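Local coordinates for protein farnesyltransferase, putative (Trypanosoma cruzi, PDB 3WCA) that probably catalyses the magnesium-dependent condensation of two farnesyl diphosphate molecules to squalene with NADPH or NADH, the first step from farnesyl diphosphate toward lanosterol, at residues Asp25-Phe30 / Val117-Ser122; Phe30-Leu35 / Glu52-Val57; Cys58-Val63 / Ser133-Arg138. The protein carries 1 engineered substitution. All coordinates share one frame; numbering follows the deposited sequence.

Interaction 1: Asp25-Phe30 / Val117-Ser122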
loop_
_atom_site.group_PDB
_atom_site.type_symbol
_atom_site.label_atom_id
_atom_site.label_comp_id
_atom_site.label_asym_id
_atom_site.label_seq_id
_atom_site.Cartn_x
_atom_site.Cartn_y
_atom_site.Cartn_z
ATOM N N ASP A 25 -23.188 -19.618 -1.297
ATOM C CA ASP A 25 -21.969 -18.785 -1.505
ATOM C C ASP A 25 -22.306 -17.297 -1.494
ATOM O O ASP A 25 -21.533 -16.474 -1.989
ATOM C CB ASP A 25 -21.298 -19.155 -2.834
ATOM C CG ASP A 25 -22.221 -18.968 -4.035
ATOM O OD1 ASP A 25 -21.778 -19.247 -5.172
ATOM O OD2 ASP A 25 -23.383 -18.543 -3.847
ATOM N N GLU A 26 -23.463 -16.957 -0.931
ATOM C CA GLU A 26 -23.898 -15.566 -0.849
ATOM C C GLU A 26 -22.910 -14.739 -0.033
ATOM O O GLU A 26 -22.752 -13.538 -0.265
ATOM C CB GLU A 26 -25.294 -15.477 -0.216
ATOM C CG GLU A 26 -25.685 -14.071 0.252
ATOM C CD GLU A 26 -27.112 -13.990 0.783
ATOM O OE1 GLU A 26 -27.508 -14.866 1.586
ATOM O OE2 GLU A 26 -27.836 -13.040 0.406
ATOM N N ASP A 27 -22.247 -15.387 0.922
ATOM C CA ASP A 27 -21.277 -14.702 1.765
ATOM C C ASP A 27 -20.102 -14.218 0.922
ATOM O O ASP A 27 -19.697 -13.060 1.024
ATOM C CB ASP A 27 -20.778 -15.629 2.880
ATOM C CG ASP A 27 -21.892 -16.075 3.810
ATOM O OD1 ASP A 27 -22.655 -15.208 4.290
ATOM O OD2 ASP A 27 -22.001 -17.294 4.065
ATOM N N LEU A 28 -19.555 -15.102 0.093
ATOM C CA LEU A 28 -18.446 -14.727 -0.771
ATOM C C LEU A 28 -18.877 -13.615 -1.716
ATOM O O LEU A 28 -18.133 -12.664 -1.942
ATOM C CB LEU A 28 -17.948 -15.925 -1.580
ATOM C CG LEU A 28 -16.857 -16.768 -0.922
ATOM C CD1 LEU A 28 -16.374 -17.836 -1.895
ATOM C CD2 LEU A 28 -15.698 -15.869 -0.512
ATOM N N ARG A 29 -20.084 -13.724 -2.259
ATOM C CA ARG A 29 -20.574 -12.705 -3.180
ATOM C C ARG A 29 -20.630 -11.328 -2.529
ATOM O O ARG A 29 -20.272 -10.327 -3.151
ATOM C CB ARG A 29 -21.951 -13.092 -3.729
ATOM C CG ARG A 29 -21.880 -14.187 -4.793
ATOM C CD ARG A 29 -23.259 -14.541 -5.345
ATOM N NE ARG A 29 -23.169 -15.530 -6.419
ATOM C CZ ARG A 29 -22.750 -15.264 -7.655
ATOM N NH1 ARG A 29 -22.383 -14.032 -7.991
ATOM N NH2 ARG A 29 -22.681 -16.236 -8.553
ATOM N N PHE A 30 -21.079 -11.276 -1.278
ATOM C CA PHE A 30 -21.148 -10.011 -0.568
ATOM C C PHE A 30 -19.725 -9.486 -0.438
ATOM O O PHE A 30 -19.454 -8.307 -0.680
ATOM C CB PHE A 30 -21.736 -10.203 0.827
ATOM C CG PHE A 30 -21.581 -8.995 1.714
ATOM C CD1 PHE A 30 -22.529 -7.980 1.701
ATOM C CD2 PHE A 30 -20.459 -8.857 2.528
ATOM C CE1 PHE A 30 -22.364 -6.846 2.486
ATOM C CE2 PHE A 30 -20.282 -7.725 3.316
ATOM C CZ PHE A 30 -21.231 -6.720 3.297
ATOM N N VAL A 117 -18.193 -11.952 6.119
ATOM C CA VAL A 117 -16.751 -12.126 6.039
ATOM C C VAL A 117 -16.275 -13.266 6.932
ATOM O O VAL A 117 -15.471 -14.096 6.515
ATOM C CB VAL A 117 -16.007 -10.834 6.459
ATOM C CG1 VAL A 117 -14.521 -10.992 6.206
ATOM C CG2 VAL A 117 -16.555 -9.650 5.700
ATOM N N THR A 118 -16.760 -13.300 8.168
ATOM C CA THR A 118 -16.348 -14.356 9.087
ATOM C C THR A 118 -16.852 -15.713 8.615
ATOM O O THR A 118 -16.162 -16.722 8.772
ATOM C CB THR A 118 -16.843 -14.089 10.511
ATOM O OG1 THR A 118 -18.264 -13.923 10.502
ATOM C CG2 THR A 118 -16.185 -12.835 11.067
ATOM N N ARG A 119 -18.046 -15.750 8.031
ATOM C CA ARG A 119 -18.575 -17.021 7.532
ATOM C C ARG A 119 -17.660 -17.518 6.425
ATOM O O ARG A 119 -17.177 -18.645 6.462
ATOM C CB ARG A 119 -19.981 -16.861 6.958
ATOM C CG ARG A 119 -21.031 -16.416 7.941
ATOM C CD ARG A 119 -22.403 -16.676 7.358
ATOM N NE ARG A 119 -23.455 -15.985 8.091
ATOM C CZ ARG A 119 -24.718 -16.396 8.134
ATOM N NH1 ARG A 119 -25.082 -17.502 7.491
ATOM N NH2 ARG A 119 -25.618 -15.698 8.811
ATOM N N ALA A 120 -17.441 -16.661 5.432
ATOM C CA ALA A 120 -16.576 -16.992 4.309
ATOM C C ALA A 120 -15.222 -17.424 4.851
ATOM O O ALA A 120 -14.591 -18.348 4.337
ATOM C CB ALA A 120 -16.414 -15.779 3.410
ATOM N N TYR A 121 -14.785 -16.744 5.903
ATOM C CA TYR A 121 -13.508 -17.040 6.536
ATOM C C TYR A 121 -13.475 -18.476 7.058
ATOM O O TYR A 121 -12.499 -19.198 6.845
ATOM C CB TYR A 121 -13.280 -16.072 7.699
ATOM C CG TYR A 121 -12.034 -16.336 8.512
ATOM C CD1 TYR A 121 -10.817 -15.741 8.177
ATOM C CD2 TYR A 121 -12.076 -17.169 9.633
ATOM C CE1 TYR A 121 -9.671 -15.965 8.942
ATOM C CE2 TYR A 121 -10.937 -17.402 10.402
ATOM C CZ TYR A 121 -9.740 -16.796 10.053
ATOM O OH TYR A 121 -8.615 -17.016 10.811
ATOM N N SER A 122 -14.546 -18.882 7.737
ATOM C CA SER A 122 -14.628 -20.222 8.312
ATOM C C SER A 122 -14.584 -21.334 7.271
ATOM O O SER A 122 -14.317 -22.488 7.606
ATOM C CB SER A 122 -15.899 -20.372 9.156
ATOM O OG SER A 122 -17.057 -20.387 8.340
#

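Interaction 2: Phe30-Leu35 / Glu52-Val57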
loop_
_atom_site.group_PDB
_atom_site.type_symbol
_atom_site.label_atom_id
_atom_site.label_comp_id
_atom_site.label_asym_id
_atom_site.label_seq_id
_atom_site.Cartn_x
_atom_site.Cartn_y
_atom_site.Cartn_z
ATOM N N PHE A 30 -21.079 -11.276 -1.278
ATOM C CA PHE A 30 -21.148 -10.011 -0.568
ATOM C C PHE A 30 -19.725 -9.486 -0.438
ATOM O O PHE A 30 -19.454 -8.307 -0.680
ATOM C CB PHE A 30 -21.736 -10.203 0.827
ATOM C CG PHE A 30 -21.581 -8.995 1.714
ATOM C CD1 PHE A 30 -22.529 -7.980 1.701
ATOM C CD2 PHE A 30 -20.459 -8.857 2.528
ATOM C CE1 PHE A 30 -22.364 -6.846 2.486
ATOM C CE2 PHE A 30 -20.282 -7.725 3.316
ATOM C CZ PHE A 30 -21.231 -6.720 3.297
ATOM N N CYS A 31 -18.820 -10.372 -0.036
ATOM C CA CYS A 31 -17.419 -10.011 0.128
ATOM C C CYS A 31 -16.875 -9.322 -1.120
ATOM O O CYS A 31 -16.309 -8.233 -1.044
ATOM C CB CYS A 31 -16.588 -11.257 0.434
ATOM S SG CYS A 31 -16.748 -11.864 2.129
ATOM N N TYR A 32 -17.051 -9.964 -2.269
ATOM C CA TYR A 32 -16.574 -9.406 -3.523
ATOM C C TYR A 32 -17.339 -8.143 -3.880
ATOM O O TYR A 32 -16.805 -7.256 -4.543
ATOM C CB TYR A 32 -16.693 -10.442 -4.642
ATOM C CG TYR A 32 -15.581 -11.469 -4.641
ATOM C CD1 TYR A 32 -14.271 -11.111 -4.965
ATOM C CD2 TYR A 32 -15.835 -12.799 -4.312
ATOM C CE1 TYR A 32 -13.241 -12.049 -4.959
ATOM C CE2 TYR A 32 -14.810 -13.747 -4.306
ATOM C CZ TYR A 32 -13.518 -13.367 -4.628
ATOM O OH TYR A 32 -12.513 -14.306 -4.620
ATOM N N ASP A 33 -18.588 -8.059 -3.434
ATOM C CA ASP A 33 -19.409 -6.883 -3.699
ATOM C C ASP A 33 -18.978 -5.714 -2.831
ATOM O O ASP A 33 -18.930 -4.573 -3.289
ATOM C CB ASP A 33 -20.882 -7.189 -3.437
ATOM C CG ASP A 33 -21.610 -7.660 -4.675
ATOM O OD1 ASP A 33 -21.039 -8.473 -5.437
ATOM O OD2 ASP A 33 -22.765 -7.222 -4.879
ATOM N N ILE A 34 -18.664 -5.987 -1.571
ATOM C CA ILE A 34 -18.255 -4.910 -0.693
ATOM C C ILE A 34 -16.854 -4.482 -1.115
ATOM O O ILE A 34 -16.518 -3.306 -1.080
ATOM C CB ILE A 34 -18.301 -5.354 0.800
ATOM C CG1 ILE A 34 -18.371 -4.123 1.701
ATOM C CG2 ILE A 34 -17.105 -6.198 1.153
ATOM C CD1 ILE A 34 -19.710 -3.400 1.633
ATOM N N LEU A 35 -16.049 -5.449 -1.544
ATOM C CA LEU A 35 -14.693 -5.174 -1.997
ATOM C C LEU A 35 -14.716 -4.157 -3.134
ATOM O O LEU A 35 -13.942 -3.204 -3.154
ATOM C CB LEU A 35 -14.044 -6.462 -2.495
ATOM C CG LEU A 35 -12.721 -6.284 -3.233
ATOM C CD1 LEU A 35 -11.692 -5.752 -2.270
ATOM C CD2 LEU A 35 -12.267 -7.599 -3.826
ATOM N N GLU A 52 -9.522 -19.930 -5.972
ATOM C CA GLU A 52 -9.168 -20.316 -4.602
ATOM C C GLU A 52 -8.303 -19.301 -3.852
ATOM O O GLU A 52 -8.564 -18.966 -2.692
ATOM C CB GLU A 52 -8.465 -21.673 -4.590
ATOM C CG GLU A 52 -8.153 -22.150 -3.180
ATOM C CD GLU A 52 -7.588 -23.556 -3.141
ATOM O OE1 GLU A 52 -8.306 -24.495 -3.561
ATOM O OE2 GLU A 52 -6.428 -23.718 -2.687
ATOM N N MET A 53 -7.257 -18.836 -4.516
ATOM C CA MET A 53 -6.345 -17.857 -3.946
ATOM C C MET A 53 -7.102 -16.545 -3.806
ATOM O O MET A 53 -6.953 -15.823 -2.822
ATOM C CB MET A 53 -5.154 -17.663 -4.894
ATOM C CG MET A 53 -4.176 -16.567 -4.506
ATOM S SD MET A 53 -3.090 -17.073 -3.178
ATOM C CE MET A 53 -1.676 -17.648 -4.125
ATOM N N ARG A 54 -7.935 -16.262 -4.798
ATOM C CA ARG A 54 -8.698 -15.032 -4.844
ATOM C C ARG A 54 -9.649 -14.865 -3.676
ATOM O O ARG A 54 -9.798 -13.759 -3.144
ATOM C CB ARG A 54 -9.463 -14.951 -6.165
ATOM C CG ARG A 54 -9.848 -13.548 -6.551
ATOM C CD ARG A 54 -10.113 -13.458 -8.035
ATOM N NE ARG A 54 -11.417 -13.991 -8.387
ATOM C CZ ARG A 54 -11.692 -14.598 -9.536
ATOM N NH1 ARG A 54 -10.755 -14.761 -10.456
ATOM N NH2 ARG A 54 -12.918 -15.045 -9.761
ATOM N N ASP A 55 -10.302 -15.957 -3.283
ATOM C CA ASP A 55 -11.234 -15.908 -2.162
ATOM C C ASP A 55 -10.463 -15.588 -0.894
ATOM O O ASP A 55 -10.880 -14.749 -0.107
ATOM C CB ASP A 55 -11.960 -17.249 -1.975
ATOM C CG ASP A 55 -12.887 -17.585 -3.131
ATOM O OD1 ASP A 55 -13.523 -16.660 -3.680
ATOM O OD2 ASP A 55 -12.989 -18.783 -3.478
ATOM N N ALA A 56 -9.336 -16.267 -0.703
ATOM C CA ALA A 56 -8.518 -16.057 0.482
ATOM C C ALA A 56 -8.004 -14.613 0.545
ATOM O O ALA A 56 -8.064 -13.964 1.594
ATOM C CB ALA A 56 -7.355 -17.027 0.479
ATOM N N VAL A 57 -7.494 -14.116 -0.578
ATOM C CA VAL A 57 -6.981 -12.754 -0.634
ATOM C C VAL A 57 -8.111 -11.733 -0.471
ATOM O O VAL A 57 -7.935 -10.706 0.189
ATOM C CB VAL A 57 -6.213 -12.512 -1.945
ATOM C CG1 VAL A 57 -5.965 -11.032 -2.158
ATOM C CG2 VAL A 57 -4.895 -13.248 -1.893
#

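Interaction 3: Cys58-Val63 / Ser133-Arg138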
loop_
_atom_site.group_PDB
_atom_site.type_symbol
_atom_site.label_atom_id
_atom_site.label_comp_id
_atom_site.label_asym_id
_atom_site.label_seq_id
_atom_site.Cartn_x
_atom_site.Cartn_y
_atom_site.Cartn_z
ATOM N N CYS A 58 -9.276 -12.013 -1.047
ATOM C CA CYS A 58 -10.395 -11.087 -0.907
ATOM C C CYS A 58 -10.855 -10.941 0.547
ATOM O O CYS A 58 -11.168 -9.839 1.006
ATOM C CB CYS A 58 -11.580 -11.537 -1.751
ATOM S SG CYS A 58 -13.050 -10.585 -1.402
ATOM N N ILE A 59 -10.909 -12.062 1.260
ATOM C CA ILE A 59 -11.325 -12.058 2.659
ATOM C C ILE A 59 -10.252 -11.397 3.521
ATOM O O ILE A 59 -10.560 -10.681 4.476
ATOM C CB ILE A 59 -11.566 -13.494 3.166
ATOM C CG1 ILE A 59 -12.644 -14.156 2.319
ATOM C CG2 ILE A 59 -11.971 -13.475 4.643
ATOM C CD1 ILE A 59 -13.893 -13.298 2.161
ATOM N N PHE A 60 -8.998 -11.673 3.179
ATOM C CA PHE A 60 -7.841 -11.113 3.859
ATOM C C PHE A 60 -7.913 -9.588 3.800
ATOM O O PHE A 60 -7.733 -8.895 4.809
ATOM C CB PHE A 60 -6.573 -11.603 3.159
ATOM C CG PHE A 60 -5.306 -10.995 3.680
ATOM C CD1 PHE A 60 -5.115 -10.808 5.051
ATOM C CD2 PHE A 60 -4.250 -10.711 2.807
ATOM C CE1 PHE A 60 -3.883 -10.356 5.550
ATOM C CE2 PHE A 60 -3.020 -10.262 3.291
ATOM C CZ PHE A 60 -2.833 -10.087 4.675
ATOM N N TYR A 61 -8.183 -9.079 2.601
ATOM C CA TYR A 61 -8.291 -7.650 2.367
ATOM C C TYR A 61 -9.438 -7.013 3.139
ATOM O O TYR A 61 -9.297 -5.912 3.661
ATOM C CB TYR A 61 -8.476 -7.374 0.873
ATOM C CG TYR A 61 -8.805 -5.933 0.560
ATOM C CD1 TYR A 61 -7.799 -4.998 0.314
ATOM C CD2 TYR A 61 -10.130 -5.494 0.558
ATOM C CE1 TYR A 61 -8.105 -3.654 0.075
ATOM C CE2 TYR A 61 -10.449 -4.159 0.327
ATOM C CZ TYR A 61 -9.435 -3.243 0.089
ATOM O OH TYR A 61 -9.770 -1.920 -0.107
ATOM N N LEU A 62 -10.578 -7.684 3.210
ATOM C CA LEU A 62 -11.711 -7.102 3.916
ATOM C C LEU A 62 -11.480 -7.057 5.426
ATOM O O LEU A 62 -11.896 -6.113 6.101
ATOM C CB LEU A 62 -12.989 -7.860 3.576
ATOM C CG LEU A 62 -13.465 -7.668 2.125
ATOM C CD1 LEU A 62 -14.655 -8.591 1.834
ATOM C CD2 LEU A 62 -13.864 -6.210 1.911
ATOM N N VAL A 63 -10.808 -8.069 5.959
ATOM C CA VAL A 63 -10.509 -8.083 7.382
ATOM C C VAL A 63 -9.670 -6.841 7.714
ATOM O O VAL A 63 -10.015 -6.077 8.615
ATOM C CB VAL A 63 -9.721 -9.358 7.778
ATOM C CG1 VAL A 63 -9.113 -9.192 9.163
ATOM C CG2 VAL A 63 -10.648 -10.566 7.753
ATOM N N SER A 133 -5.366 -14.412 10.287
ATOM C CA SER A 133 -5.561 -14.098 11.696
ATOM C C SER A 133 -4.270 -13.529 12.267
ATOM O O SER A 133 -4.289 -12.587 13.067
ATOM C CB SER A 133 -5.958 -15.366 12.460
ATOM O OG SER A 133 -6.430 -15.046 13.750
ATOM N N GLY A 134 -3.150 -14.095 11.827
ATOM C CA GLY A 134 -1.849 -13.660 12.310
ATOM C C GLY A 134 -1.462 -12.254 11.892
ATOM O O GLY A 134 -0.897 -11.492 12.689
ATOM N N ILE A 135 -1.744 -11.911 10.636
ATOM C CA ILE A 135 -1.419 -10.587 10.124
ATOM C C ILE A 135 -2.384 -9.569 10.711
ATOM O O ILE A 135 -1.990 -8.462 11.050
ATOM C CB ILE A 135 -1.500 -10.536 8.571
ATOM C CG1 ILE A 135 -0.504 -11.530 7.962
ATOM C CG2 ILE A 135 -1.184 -9.132 8.075
ATOM C CD1 ILE A 135 0.931 -11.281 8.356
ATOM N N CYS A 136 -3.649 -9.956 10.832
ATOM C CA CYS A 136 -4.685 -9.077 11.386
ATOM C C CYS A 136 -4.316 -8.542 12.772
ATOM O O CYS A 136 -4.430 -7.348 13.043
ATOM C CB CYS A 136 -6.008 -9.826 11.483
ATOM S SG CYS A 136 -7.288 -8.860 12.263
ATOM N N GLU A 137 -3.877 -9.448 13.638
ATOM C CA GLU A 137 -3.476 -9.103 14.996
ATOM C C GLU A 137 -2.255 -8.173 15.014
ATOM O O GLU A 137 -2.262 -7.139 15.685
ATOM C CB GLU A 137 -3.167 -10.382 15.783
ATOM C CG GLU A 137 -2.654 -10.128 17.185
ATOM C CD GLU A 137 -2.695 -11.369 18.062
ATOM O OE1 GLU A 137 -2.075 -12.392 17.692
ATOM O OE2 GLU A 137 -3.350 -11.310 19.126
ATOM N N ARG A 138 -1.204 -8.544 14.291
ATOM C CA ARG A 138 -0.010 -7.720 14.252
ATOM C C ARG A 138 -0.266 -6.318 13.673
ATOM O O ARG A 138 0.294 -5.337 14.160
ATOM C CB ARG A 138 1.089 -8.442 13.470
ATOM C CG ARG A 138 1.639 -9.666 14.207
ATOM C CD ARG A 138 2.470 -10.558 13.298
ATOM N NE ARG A 138 3.711 -9.921 12.865
ATOM C CZ ARG A 138 4.512 -10.431 11.937
ATOM N NH1 ARG A 138 4.185 -11.577 11.353
ATOM N NH2 ARG A 138 5.639 -9.808 11.597
#

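Interaction 1: Asp25-Phe30 / Val117-Ser122
Asp27, one residue into helix 26-38, meets Arg119 and Ala120 where that helix crosses helix 115-122, and it contributes the largest single share of the buried surface. Its CA lies 5.8 Å from the CA of Ala120, a close approach, consistent with the small side chain of Ala120. The carboxylate of Asp27 is turned back beside its own backbone N (chi1 -62°) and lies across the Arg119 chain at about a right angle. It is the methylene part of the arginine that it touches: Asp27 OD1 and OD2 are each 3.4 Å from Arg119 CD, and OD2 is 3.6 Å from Arg119 CB. The charged groups, in contrast, are loosely matched. Asp27 OD1 stands 4.0 Å from Arg119 NE, well out of the guanidinium plane, so this long salt bridge is purely electrostatic, with no N-H directed at the oxygen. The stronger partner of the aspartate is Arg123, which forms a salt bridge with OD2; two arginines beside a largely buried carboxylate would be expected to keep it ionised.

The setting is the all-helical squalene/phytoene synthase fold. Here the two short axes approach to 8.5 Å with 121° between their directions, and the alanine sits at the crossing.

One residue further along, Leu28 adds a small apolar contact. Its CB leaves the backbone at a slant to the other helix, but the CD2 branch reaches Ala120 CB at 4.0 Å. The same leucine also packs on Asp55 and Ile59 of helix 51-72, while Phe30, at the end of the segment, is stacked with His116, the residue just before Val117.

Interaction 2: Phe30-Leu35 / Glu52-Val57
The hydroxyl of Tyr32 reaches across from helix 26-38 to touch Arg54 and Asp55 on helix 51-72; within these segments a single long side chain makes the link. The nearest pair of CA atoms, those of Tyr32 and Asp55, is 8.5 Å apart, and the phenol spans this distance.

The close packing is concentrated at the end of the ring. Tyr32 OH donates a hydrogen bond of 2.7 Å to Asp55 OD1. Asp55 OD1 lies in the plane of the ring, at its edge, and it is also 3.2 Å from Tyr32 CE2. The hydroxyl meets OD1 from above the carboxylate plane, 38° out of it. A chi1 of -66° places Asp55 CG beside its own backbone N, bringing OD1 round to the phenol.

Arg54 flanks the hydroxyl with carbon instead of charge: its CG is 3.4 Å from Tyr32 OH and 4.0 Å from Tyr32 CE1. The chain crosses the tyrosine at about a right angle and then bends. Its guanidinium is held by another partner, NH1 bonding to the carbonyl oxygen of Leu49.

Beyond this cluster the contact is sparse and lies at the surface: all three touching residues are partly exposed, and 143 Å² is buried in total. The inner faces of the helices are filled differently. Cys31 leans on Ile59 and Leu62, further along helix 51-72, Ile34 on Leu62, Leu35 packs on Tyr61, and Met53 and Val57 turn to helix 154-179, which places helix 51-72 between that helix and helix 26-38.

Interaction 3: Cys58-Val63 / Ser133-Arg138
Phe60 and Val63, one turn apart on helix 51-72, meet Ile135 and Cys136 on helix 126-147 in two separate apolar pairs, and the rotamers decide which atoms touch. In Phe60, CG is anti to the backbone N (chi1 175°), which carries the ring out to the neighbouring helix although the CB bond itself is not directed at it. The ring presents its edge. CE1 is 3.9 Å from Ile135 CB, and CZ lies 3.9 Å from Ile135 CG2, with that methyl in the ring plane.

On the isoleucine the choice of branch matters. Its chi1 of -60° turns CG1 beside the backbone N and leaves CG2 anti to that N; it is CG2, together with CB, that borders the phenylalanine. Both residues also pack against helix 154-179, Phe60 on Leu172 and Leu175, Ile135 on Leu167.

The second pair lies where the backbones come nearest, with 7.1 Å between the CA atoms of Val63 and Cys136. Both side chains point into the interface. Val63 CG1 meets Cys136 SG at 3.6 Å and Cys136 CB at 3.9 Å, so the thiol serves here as an apolar surface.

All four residues are buried close to the ligand and magnesium sites: Tyr61, on the same turn, touches the bound farnesyl thiodiphosphate, and Asp68, further along helix 51-72, binds magnesium. With carbon and sulfur alone in contact, cohesion across this pair of segments comes from shape and the exclusion of water, with no directional bond to fix their rotation or sliding.

From the N terminus, helix 26-38 supplies the first segment of both interaction 1 and interaction 2, which share Phe30. Interaction 2 closes first, a short loop between helix 26-38 and helix 51-72, and is nested within the long loop that interaction 1 closes at helix 115-122. Interaction 3 starts further along helix 51-72, after interaction 2 has closed, and ends on helix 126-147; its segments alternate with those of interaction 1, so these two loops cross. Ile59 lies between the contacts, its CD1 packing 3.8 Å from Ala120 CB and also touching Leu28 and Cys31. Helix 51-72 is thus tied to the N-terminal helix and to two successive later helices.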